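Endonuclease MutS2 (Deinococcus radiodurans, PDB 4OD6) probably senses collided ribosomes and splits them by ATP hydrolysis, and carries an Smr nuclease domain, the fragment described here. Local coordinates at residues E26-A31 against R56-Y61; E34-K39 against D65-S70; H72-N77 against H81-V86. All coordinates share one frame; numbering follows the deposited sequence. Where two conformers were deposited one is given.

Contact 1: E26-A31 against R56-Y61; sequences EELRAA and RTLRDY
Leu-28 points at helix 53-62 and meets Leu-58 and Tyr-61 of that helix. One branch does the touching. CD2 of Leu-28 sits 3.7 Å from CD2 of Leu-58. The same Leu-28 CD2 lies 4.0 Å from CD2 of Tyr-61, and so meets the CD2-CE2 side of the ring. Leu-28 and Tyr-61 run past each other in opposite directions.

Both helices belong to the alpha/beta Smr domain. Helix 21-38 is the crossover of a beta-alpha-beta unit that links the parallel strands 13-15 and 43-46. Leu-28 also rests on Leu-14, and Leu-58 on Leu-16 and His-47. The axes of the two helical segments pass 10.9 Å apart, their directions 41° apart, a wide gap that these side chains bridge.

Next comes Arg-29, at the exposed margin. The extended chain, with CG anti to the backbone N (chi1 177°), carries the guanidinium past the outer end of Tyr-61, crossing that side chain at about a right angle. The guanidinium and ring planes stand 88° apart. NH1 of Arg-29 appears to donate to OH of Tyr-61 (3.0 Å), but this is doubtful in detail, because the hydroxyl is modelled too close to the arginine's own side-chain carbons. Asp-65 is a further, weak hydrogen-bond partner of the Tyr-61 hydroxyl.

Contact 2: E34-K39 against D65-S70; sequences EARALK and DKNVES
Arg-36, near the C-terminal end of helix 21-38, reaches across to Asn-67 in the turn that leads into strand 68-73. The CA atoms of Arg-36 and Asn-67 are 6.6 Å apart. The arginine leaves the helix with CG anti to the backbone N. It then bends sharply at chi2 (89°), which lays its aliphatic part beside the amide of Asn-67. CG of Arg-36 comes to 3.5 Å from OD1 of Asn-67. The guanidinium then curls round to the same oxygen: NH1 of Arg-36 donates to OD1 of Asn-67 at 2.9 Å, with an N-H...O angle of 155°. The oxygen lies close to the guanidinium plane, and the N-H meets a lone pair in the carbonyl plane. The two flat groups are themselves turned 71° apart.

With CG beside its own backbone N, Asn-67 turns OD1 toward the arginine. This oxygen takes a second donor. NZ of Lys-66 curls back to OD1 of Asn-67 at 2.9 Å, tilted out of the carbonyl plane. The backbone beneath is held by two turns. Asp-65 to Val-68 form a type I beta turn, and N of Asn-67 donates to OD1 of Asp-65 at 2.8 Å, an Asx turn. Asn-67 is paired by backbone bonds with Lys-89, and its side chain also touches Ile-32.

OD1 of Asn-67 serves two cationic donors, which brings NH1 of Arg-36 and NZ of Lys-66 to 4.2 Å of each other. Both would polarise the carbonyl, and the pair of bonds should limit rotation of the buried amide while offsetting part of the repulsion between the like charges.

Contact 3: H72-N77 against H81-V86; sequences HDAEAN and HGVTIV
His-72 and Ile-85 face each other as a hydrogen-bonded antiparallel pair. N of His-72 donates to O of Ile-85 at 3.1 Å, and N of Ile-85 returns a bond to O of His-72 at 2.8 Å. Past the non-hydrogen-bonded pair Asp-73 and Thr-84, N of Ala-74 reaches O of Val-83 at 3.0 Å.

Apolar contact follows on the face carrying His-72 and Ile-85. CB of Ile-85 lies over the ring face in a CH-pi contact, 4.0 Å from the centroid of the His-72 ring. CB of Ala-74 packs 3.9 Å from CB of Val-83.

The side-chain polar contacts gather round Asp-73. The imidazole of His-72 is swung between its backbone N and carbonyl carbon (chi1 54°). There ND1 of His-72 donates almost straight (175°) to O of Asp-73 at 2.8 Å, from above the carbonyl plane, which should hold the ring's rotation. OD1 of Asp-73 sits above one face of the His-81 ring, toward the rim. OD2 of Asp-73 comes to 3.2 Å from NE2 of His-81, but the geometry is too poor for a hydrogen bond. A water donates to OD1 of Asp-73 at 2.9 Å and is also bonded to OG1 of Thr-84. Asp-73 OD1 has a salt bridge with Arg-55. Thr-84 OG1 bonds His-47, the histidine of the His-Gly-x-Gly motif of Smr domains. This is the C-terminal beta hairpin of the Smr fold, with strand 68-73 at the sheet edge.

How the contacts relate
From the N terminus, strand 13-15 leads into helix 21-38, which takes part in contacts 1 and 2. The chain continues through strand 43-46 to helix 53-62, where contact 1 closes the first loop. Contact 2 opens at 34-39, before that closure, and closes at 65-70, so the two cross. Together they tie one helix to the next helix and to the turn before strand 68-73. Arg-29 packs on Asp-65 where they meet. Contact 3 comes in series after both and closes a short hairpin loop. It joins strand 68-73 to 83-88; Val-68 against Val-86 links it to contact 2, and one conformer of Arg-59, from contact 1, comes near Asp-73.

Contact 1: E26-A31 against R56-Y61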
loop_
_atom_site.group_PDB
_atom_site.type_symbol
_atom_site.label_atom_id
_atom_site.label_comp_id
_atom_site.label_asym_id
_atom_site.label_seq_id
_atom_site.Cartn_x
_atom_site.Cartn_y
_atom_site.Cartn_z
ATOM N N GLU A 26 -3.568 1.292 -9.784
ATOM C CA GLU A 26 -2.548 1.767 -10.717
ATOM C C GLU A 26 -1.419 2.534 -9.991
ATOM O O GLU A 26 -0.235 2.357 -10.248
ATOM C CB GLU A 26 -3.190 2.713 -11.741
ATOM C CG GLU A 26 -2.198 3.359 -12.697
ATOM C CD GLU A 26 -2.781 4.499 -13.490
ATOM O OE1 GLU A 26 -4.005 4.732 -13.460
ATOM O OE2 GLU A 26 -1.981 5.189 -14.107
ATOM N N GLU A 27 -1.798 3.404 -9.079
ATOM C CA GLU A 27 -0.828 4.159 -8.298
ATOM C C GLU A 27 0.012 3.256 -7.400
ATOM O O GLU A 27 1.194 3.432 -7.291
ATOM C CB GLU A 27 -1.510 5.257 -7.489
ATOM C CG GLU A 27 -2.134 6.368 -8.332
ATOM C CD GLU A 27 -1.179 7.011 -9.320
ATOM O OE1 GLU A 27 -0.109 7.365 -8.858
ATOM O OE2 GLU A 27 -1.557 7.097 -10.494
ATOM N N LEU A 28 -0.644 2.295 -6.769
ATOM C CA LEU A 28 0.067 1.381 -5.895
ATOM C C LEU A 28 1.088 0.555 -6.684
ATOM O O LEU A 28 2.222 0.402 -6.269
ATOM C CB LEU A 28 -0.923 0.477 -5.154
ATOM C CG LEU A 28 -0.306 -0.585 -4.243
ATOM C CD1 LEU A 28 0.610 0.045 -3.202
ATOM C CD2 LEU A 28 -1.401 -1.403 -3.565
ATOM N N ARG A 29 0.679 0.066 -7.839
ATOM C CA ARG A 29 1.559 -0.740 -8.677
ATOM C C ARG A 29 2.785 0.080 -9.103
ATOM O O ARG A 29 3.888 -0.413 -9.049
ATOM C CB ARG A 29 0.764 -1.245 -9.888
ATOM C CG ARG A 29 1.578 -2.032 -10.880
ATOM C CD ARG A 29 0.651 -2.596 -11.931
ATOM N NE ARG A 29 1.348 -3.415 -12.882
ATOM C CZ ARG A 29 1.915 -4.559 -12.603
ATOM N NH1 ARG A 29 1.796 -5.102 -11.393
ATOM N NH2 ARG A 29 2.516 -5.218 -13.574
ATOM N N ALA A 30 2.583 1.334 -9.515
ATOM C CA ALA A 30 3.691 2.232 -9.895
ATOM C C ALA A 30 4.601 2.524 -8.721
ATOM O O ALA A 30 5.785 2.552 -8.849
ATOM C CB ALA A 30 3.118 3.535 -10.468
ATOM N N ALA A 31 4.014 2.759 -7.558
ATOM C CA ALA A 31 4.797 3.069 -6.365
ATOM C C ALA A 31 5.657 1.914 -5.962
ATOM O O ALA A 31 6.768 2.104 -5.521
ATOM C CB ALA A 31 3.902 3.512 -5.219
ATOM N N ARG A 56 -9.577 -3.712 0.889
ATOM C CA ARG A 56 -9.784 -5.086 0.411
ATOM C C ARG A 56 -9.276 -5.243 -0.997
ATOM O O ARG A 56 -8.675 -6.219 -1.305
ATOM C CB ARG A 56 -11.244 -5.480 0.508
ATOM C CG ARG A 56 -11.674 -5.781 1.925
ATOM C CD ARG A 56 -13.081 -6.325 1.971
ATOM N NE ARG A 56 -14.029 -5.389 1.407
ATOM C CZ ARG A 56 -14.672 -4.481 2.133
ATOM N NH1 ARG A 56 -14.436 -4.387 3.410
ATOM N NH2 ARG A 56 -15.493 -3.646 1.550
ATOM N N THR A 57 -9.577 -4.306 -1.859
ATOM C CA THR A 57 -9.123 -4.413 -3.248
ATOM C C THR A 57 -7.585 -4.287 -3.407
ATOM O O THR A 57 -6.957 -4.988 -4.168
ATOM C CB THR A 57 -9.824 -3.425 -4.185
ATOM O OG1 THR A 57 -9.570 -2.099 -3.756
ATOM C CG2 THR A 57 -11.286 -3.647 -4.191
ATOM N N LEU A 58 -7.006 -3.335 -2.698
ATOM C CA LEU A 58 -5.550 -3.145 -2.724
ATOM C C LEU A 58 -4.949 -4.464 -2.052
ATOM O O LEU A 58 -3.961 -4.920 -2.575
ATOM C CB LEU A 58 -5.102 -1.941 -1.932
ATOM C CG LEU A 58 -5.621 -0.667 -2.596
ATOM C CD1 LEU A 58 -5.399 0.554 -1.698
ATOM C CD2 LEU A 58 -4.994 -0.454 -3.951
ATOM N N ARG A 59 -5.419 -5.104 -0.948
ATOM C CA ARG A 59 -4.834 -6.310 -0.404
ATOM C C ARG A 59 -4.937 -7.413 -1.411
ATOM O O ARG A 59 -4.097 -8.254 -1.565
ATOM C CB ARG A 59 -5.508 -6.682 0.892
ATOM C CG ARG A 59 -5.179 -5.750 2.054
ATOM C CD ARG A 59 -6.036 -6.038 3.255
ATOM N NE ARG A 59 -5.961 -7.433 3.623
ATOM C CZ ARG A 59 -5.054 -7.934 4.432
ATOM N NH1 ARG A 59 -4.134 -7.146 4.968
ATOM N NH2 ARG A 59 -5.057 -9.232 4.675
ATOM N N ASP A 60 -6.069 -7.423 -2.110
ATOM C CA ASP A 60 -6.287 -8.451 -3.129
ATOM C C ASP A 60 -5.265 -8.343 -4.255
ATOM O O ASP A 60 -4.735 -9.350 -4.727
ATOM C CB ASP A 60 -7.702 -8.340 -3.702
ATOM C CG ASP A 60 -7.949 -9.311 -4.840
ATOM O OD1 ASP A 60 -8.181 -10.503 -4.563
ATOM O OD2 ASP A 60 -7.913 -8.881 -6.012
ATOM N N TYR A 61 -4.981 -7.115 -4.677
ATOM C CA TYR A 61 -3.966 -6.878 -5.694
ATOM C C TYR A 61 -2.573 -7.255 -5.179
ATOM O O TYR A 61 -1.771 -7.840 -5.904
ATOM C CB TYR A 61 -3.989 -5.405 -6.153
ATOM C CG TYR A 61 -2.731 -4.986 -6.890
ATOM C CD1 TYR A 61 -2.586 -5.225 -8.246
ATOM C CD2 TYR A 61 -1.665 -4.424 -6.204
ATOM C CE1 TYR A 61 -1.428 -4.876 -8.911
ATOM C CE2 TYR A 61 -0.505 -4.069 -6.858
ATOM C CZ TYR A 61 -0.390 -4.298 -8.210
ATOM O OH TYR A 61 0.765 -3.949 -8.865
#

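Contact 2: E34-K39 against D65-S70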
loop_
_atom_site.group_PDB
_atom_site.type_symbol
_atom_site.label_atom_id
_atom_site.label_comp_id
_atom_site.label_asym_id
_atom_site.label_seq_id
_atom_site.Cartn_x
_atom_site.Cartn_y
_atom_site.Cartn_z
ATOM N N GLU A 34 8.553 1.494 -8.353
ATOM C CA GLU A 34 9.533 2.522 -8.069
ATOM C C GLU A 34 10.354 2.145 -6.856
ATOM O O GLU A 34 11.560 2.223 -6.886
ATOM C CB GLU A 34 8.845 3.879 -7.848
ATOM C CG GLU A 34 9.767 5.013 -7.409
ATOM C CD GLU A 34 8.996 6.228 -6.925
ATOM O OE1 GLU A 34 8.555 6.221 -5.793
ATOM O OE2 GLU A 34 8.850 7.161 -7.692
ATOM N N ALA A 35 9.684 1.699 -5.795
ATOM C CA ALA A 35 10.362 1.306 -4.567
ATOM C C ALA A 35 11.348 0.137 -4.805
ATOM O O ALA A 35 12.436 0.141 -4.247
ATOM C CB ALA A 35 9.362 0.946 -3.477
ATOM N N ARG A 36 10.947 -0.830 -5.617
ATOM C CA ARG A 36 11.796 -1.965 -5.934
ATOM C C ARG A 36 13.043 -1.440 -6.655
ATOM O O ARG A 36 14.148 -1.813 -6.312
ATOM C CB ARG A 36 11.054 -2.973 -6.818
ATOM C CG ARG A 36 11.816 -4.244 -7.242
ATOM C CD ARG A 36 11.625 -5.330 -6.206
ATOM N NE ARG A 36 12.580 -6.444 -6.302
ATOM C CZ ARG A 36 12.375 -7.564 -6.985
ATOM N NH1 ARG A 36 11.311 -7.733 -7.720
ATOM N NH2 ARG A 36 13.312 -8.495 -6.967
ATOM N N ALA A 37 12.878 -0.568 -7.631
ATOM C CA ALA A 37 14.017 -0.045 -8.391
ATOM C C ALA A 37 14.981 0.776 -7.531
ATOM O O ALA A 37 16.177 0.726 -7.741
ATOM C CB ALA A 37 13.545 0.741 -9.602
ATOM N N LEU A 38 14.449 1.549 -6.601
ATOM C CA LEU A 38 15.258 2.383 -5.714
ATOM C C LEU A 38 15.676 1.656 -4.431
ATOM O O LEU A 38 16.337 2.252 -3.602
ATOM C CB LEU A 38 14.476 3.666 -5.397
ATOM C CG LEU A 38 13.998 4.502 -6.599
ATOM C CD1 LEU A 38 13.305 5.751 -6.076
ATOM C CD2 LEU A 38 15.178 4.905 -7.477
ATOM N N LYS A 39 15.350 0.367 -4.306
ATOM C CA LYS A 39 15.740 -0.455 -3.169
ATOM C C LYS A 39 15.108 0.245 -1.859
ATOM O O LYS A 39 15.822 0.388 -0.858
ATOM C CB LYS A 39 17.237 -0.683 -3.098
ATOM C CG LYS A 39 17.669 -1.503 -4.297
ATOM C CD LYS A 39 19.156 -1.812 -4.252
ATOM C CE LYS A 39 19.630 -2.742 -5.388
ATOM N NZ LYS A 39 19.413 -2.167 -6.725
ATOM N N ASP A 65 1.325 -9.118 -6.683
ATOM C CA ASP A 65 2.224 -8.142 -7.245
ATOM C C ASP A 65 3.682 -8.830 -7.221
ATOM O O ASP A 65 4.133 -9.222 -6.142
ATOM C CB ASP A 65 2.203 -6.816 -6.492
ATOM C CG ASP A 65 3.241 -5.782 -7.023
ATOM O OD1 ASP A 65 4.423 -6.055 -7.027
ATOM O OD2 ASP A 65 2.820 -4.674 -7.404
ATOM N N LYS A 66 4.425 -8.867 -8.317
ATOM C CA LYS A 66 5.706 -9.608 -8.382
ATOM C C LYS A 66 6.808 -9.080 -7.456
ATOM O O LYS A 66 7.826 -9.704 -7.238
ATOM C CB LYS A 66 6.237 -9.620 -9.825
ATOM C CG LYS A 66 6.683 -8.265 -10.337
ATOM C CD LYS A 66 7.099 -8.294 -11.800
ATOM C CE LYS A 66 7.983 -7.116 -12.157
ATOM N NZ LYS A 66 9.219 -7.078 -11.327
ATOM N N ASN A 67 6.619 -7.853 -7.018
ATOM C CA ASN A 67 7.625 -7.044 -6.319
ATOM C C ASN A 67 7.465 -7.051 -4.799
ATOM O O ASN A 67 8.293 -6.502 -4.074
ATOM C CB ASN A 67 7.577 -5.593 -6.805
ATOM C CG ASN A 67 8.118 -5.427 -8.209
ATOM O OD1 ASN A 67 9.098 -6.063 -8.591
ATOM N ND2 ASN A 67 7.477 -4.565 -8.988
ATOM N N VAL A 68 6.387 -7.664 -4.329
ATOM C CA VAL A 68 6.018 -7.614 -2.925
ATOM C C VAL A 68 6.484 -8.845 -2.165
ATOM O O VAL A 68 6.232 -9.965 -2.599
ATOM C CB VAL A 68 4.502 -7.465 -2.801
ATOM C CG1 VAL A 68 4.037 -7.632 -1.372
ATOM C CG2 VAL A 68 4.059 -6.107 -3.349
ATOM N N GLU A 69 7.166 -8.600 -1.059
ATOM C CA GLU A 69 7.560 -9.673 -0.167
ATOM C C GLU A 69 6.445 -10.039 0.780
ATOM O O GLU A 69 6.148 -11.179 0.969
ATOM C CB GLU A 69 8.820 -9.284 0.603
ATOM C CG GLU A 69 9.447 -10.377 1.456
ATOM C CD GLU A 69 10.880 -10.056 1.876
ATOM O OE1 GLU A 69 11.591 -9.353 1.164
ATOM O OE2 GLU A 69 11.308 -10.542 2.921
ATOM N N SER A 70 5.847 -9.044 1.400
ATOM C CA SER A 70 4.720 -9.261 2.306
ATOM C C SER A 70 3.987 -7.950 2.531
ATOM O O SER A 70 4.454 -6.928 2.151
ATOM C CB SER A 70 5.191 -9.862 3.634
ATOM O OG SER A 70 6.004 -8.966 4.314
#

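Contact 3: H72-N77 against H81-V86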
loop_
_atom_site.group_PDB
_atom_site.type_symbol
_atom_site.label_atom_id
_atom_site.label_comp_id
_atom_site.label_asym_id
_atom_site.label_seq_id
_atom_site.Cartn_x
_atom_site.Cartn_y
_atom_site.Cartn_z
ATOM N N HIS A 72 0.792 -6.124 5.441
ATOM C CA HIS A 72 -0.035 -6.249 6.624
ATOM C C HIS A 72 -0.553 -4.888 7.059
ATOM O O HIS A 72 -0.085 -3.876 6.622
ATOM C CB HIS A 72 0.737 -6.893 7.771
ATOM C CG HIS A 72 2.016 -6.216 8.090
ATOM N ND1 HIS A 72 2.101 -5.060 8.837
ATOM C CD2 HIS A 72 3.277 -6.518 7.727
ATOM C CE1 HIS A 72 3.363 -4.703 8.932
ATOM N NE2 HIS A 72 4.097 -5.571 8.267
ATOM N N ASP A 73 -1.507 -4.911 7.968
ATOM C CA ASP A 73 -2.055 -3.703 8.569
ATOM C C ASP A 73 -0.974 -2.993 9.322
ATOM O O ASP A 73 -0.079 -3.583 9.849
ATOM C CB ASP A 73 -3.128 -4.050 9.604
ATOM C CG ASP A 73 -4.312 -4.727 9.027
ATOM O OD1 ASP A 73 -4.695 -4.437 7.948
ATOM O OD2 ASP A 73 -4.928 -5.561 9.722
ATOM N N ALA A 74 -1.086 -1.686 9.375
ATOM C CA ALA A 74 -0.276 -0.917 10.265
ATOM C C ALA A 74 -0.679 -1.203 11.706
ATOM O O ALA A 74 -1.735 -1.644 11.959
ATOM C CB ALA A 74 -0.406 0.564 9.976
ATOM N N GLU A 75 0.226 -0.833 12.588
ATOM C CA GLU A 75 0.033 -0.896 14.033
ATOM C C GLU A 75 -1.048 0.090 14.377
ATOM O O GLU A 75 -1.319 1.010 13.637
ATOM C CB GLU A 75 1.312 -0.520 14.762
ATOM C CG GLU A 75 2.452 -1.489 14.506
ATOM C CD GLU A 75 2.212 -2.858 15.116
ATOM O OE1 GLU A 75 3.124 -3.707 15.109
ATOM O OE2 GLU A 75 1.105 -3.075 15.620
ATOM N N ALA A 76 -1.638 -0.117 15.533
ATOM C CA ALA A 76 -2.789 0.644 15.948
ATOM C C ALA A 76 -2.480 2.083 16.057
ATOM O O ALA A 76 -3.309 2.870 15.731
ATOM C CB ALA A 76 -3.336 0.131 17.271
ATOM N N ASN A 77 -1.283 2.391 16.523
ATOM C CA ASN A 77 -0.826 3.754 16.740
ATOM C C ASN A 77 -0.450 4.464 15.451
ATOM O O ASN A 77 -0.150 5.616 15.461
ATOM C CB ASN A 77 0.382 3.745 17.675
ATOM C CG ASN A 77 1.454 2.833 17.171
ATOM O OD1 ASN A 77 1.217 1.658 16.971
ATOM N ND2 ASN A 77 2.622 3.386 16.897
ATOM N N HIS A 81 -6.018 -0.226 10.340
ATOM C CA HIS A 81 -6.628 -0.820 9.173
ATOM C C HIS A 81 -6.734 0.171 8.037
ATOM O O HIS A 81 -7.059 -0.221 6.992
ATOM C CB HIS A 81 -8.044 -1.388 9.481
ATOM C CG HIS A 81 -8.021 -2.740 10.103
ATOM N ND1 HIS A 81 -8.997 -3.679 9.885
ATOM C CD2 HIS A 81 -7.134 -3.312 10.943
ATOM C CE1 HIS A 81 -8.707 -4.781 10.548
ATOM N NE2 HIS A 81 -7.585 -4.584 11.203
ATOM N N GLY A 82 -6.526 1.449 8.277
ATOM C CA GLY A 82 -6.572 2.439 7.228
ATOM C C GLY A 82 -5.249 2.605 6.478
ATOM O O GLY A 82 -5.161 3.343 5.558
ATOM N N VAL A 83 -4.247 1.889 6.945
ATOM C CA VAL A 83 -2.940 1.905 6.311
ATOM C C VAL A 83 -2.455 0.472 6.128
ATOM O O VAL A 83 -2.497 -0.354 7.032
ATOM C CB VAL A 83 -1.929 2.692 7.152
ATOM C CG1 VAL A 83 -0.550 2.685 6.500
ATOM C CG2 VAL A 83 -2.433 4.106 7.435
ATOM N N THR A 84 -1.967 0.190 4.943
ATOM C CA THR A 84 -1.348 -1.105 4.651
ATOM C C THR A 84 0.165 -0.910 4.484
ATOM O O THR A 84 0.609 -0.091 3.739
ATOM C CB THR A 84 -1.925 -1.787 3.363
ATOM O OG1 THR A 84 -3.294 -2.131 3.572
ATOM C CG2 THR A 84 -1.195 -3.050 3.029
ATOM N N ILE A 85 0.933 -1.691 5.207
ATOM C CA ILE A 85 2.387 -1.701 5.109
ATOM C C ILE A 85 2.778 -2.702 4.056
ATOM O O ILE A 85 2.335 -3.854 4.103
ATOM C CB ILE A 85 3.037 -2.132 6.454
ATOM C CG1 ILE A 85 2.533 -1.256 7.617
ATOM C CG2 ILE A 85 4.547 -2.068 6.409
ATOM C CD1 ILE A 85 2.819 0.202 7.431
ATOM N N VAL A 86 3.590 -2.265 3.115
ATOM C CA VAL A 86 4.062 -3.133 2.055
ATOM C C VAL A 86 5.581 -3.280 2.194
ATOM O O VAL A 86 6.329 -2.321 2.112
ATOM C CB VAL A 86 3.687 -2.577 0.662
ATOM C CG1 VAL A 86 4.211 -3.504 -0.426
ATOM C CG2 VAL A 86 2.158 -2.410 0.533
HETATM O O HOH W 1 -3.915 -4.379 5.152
#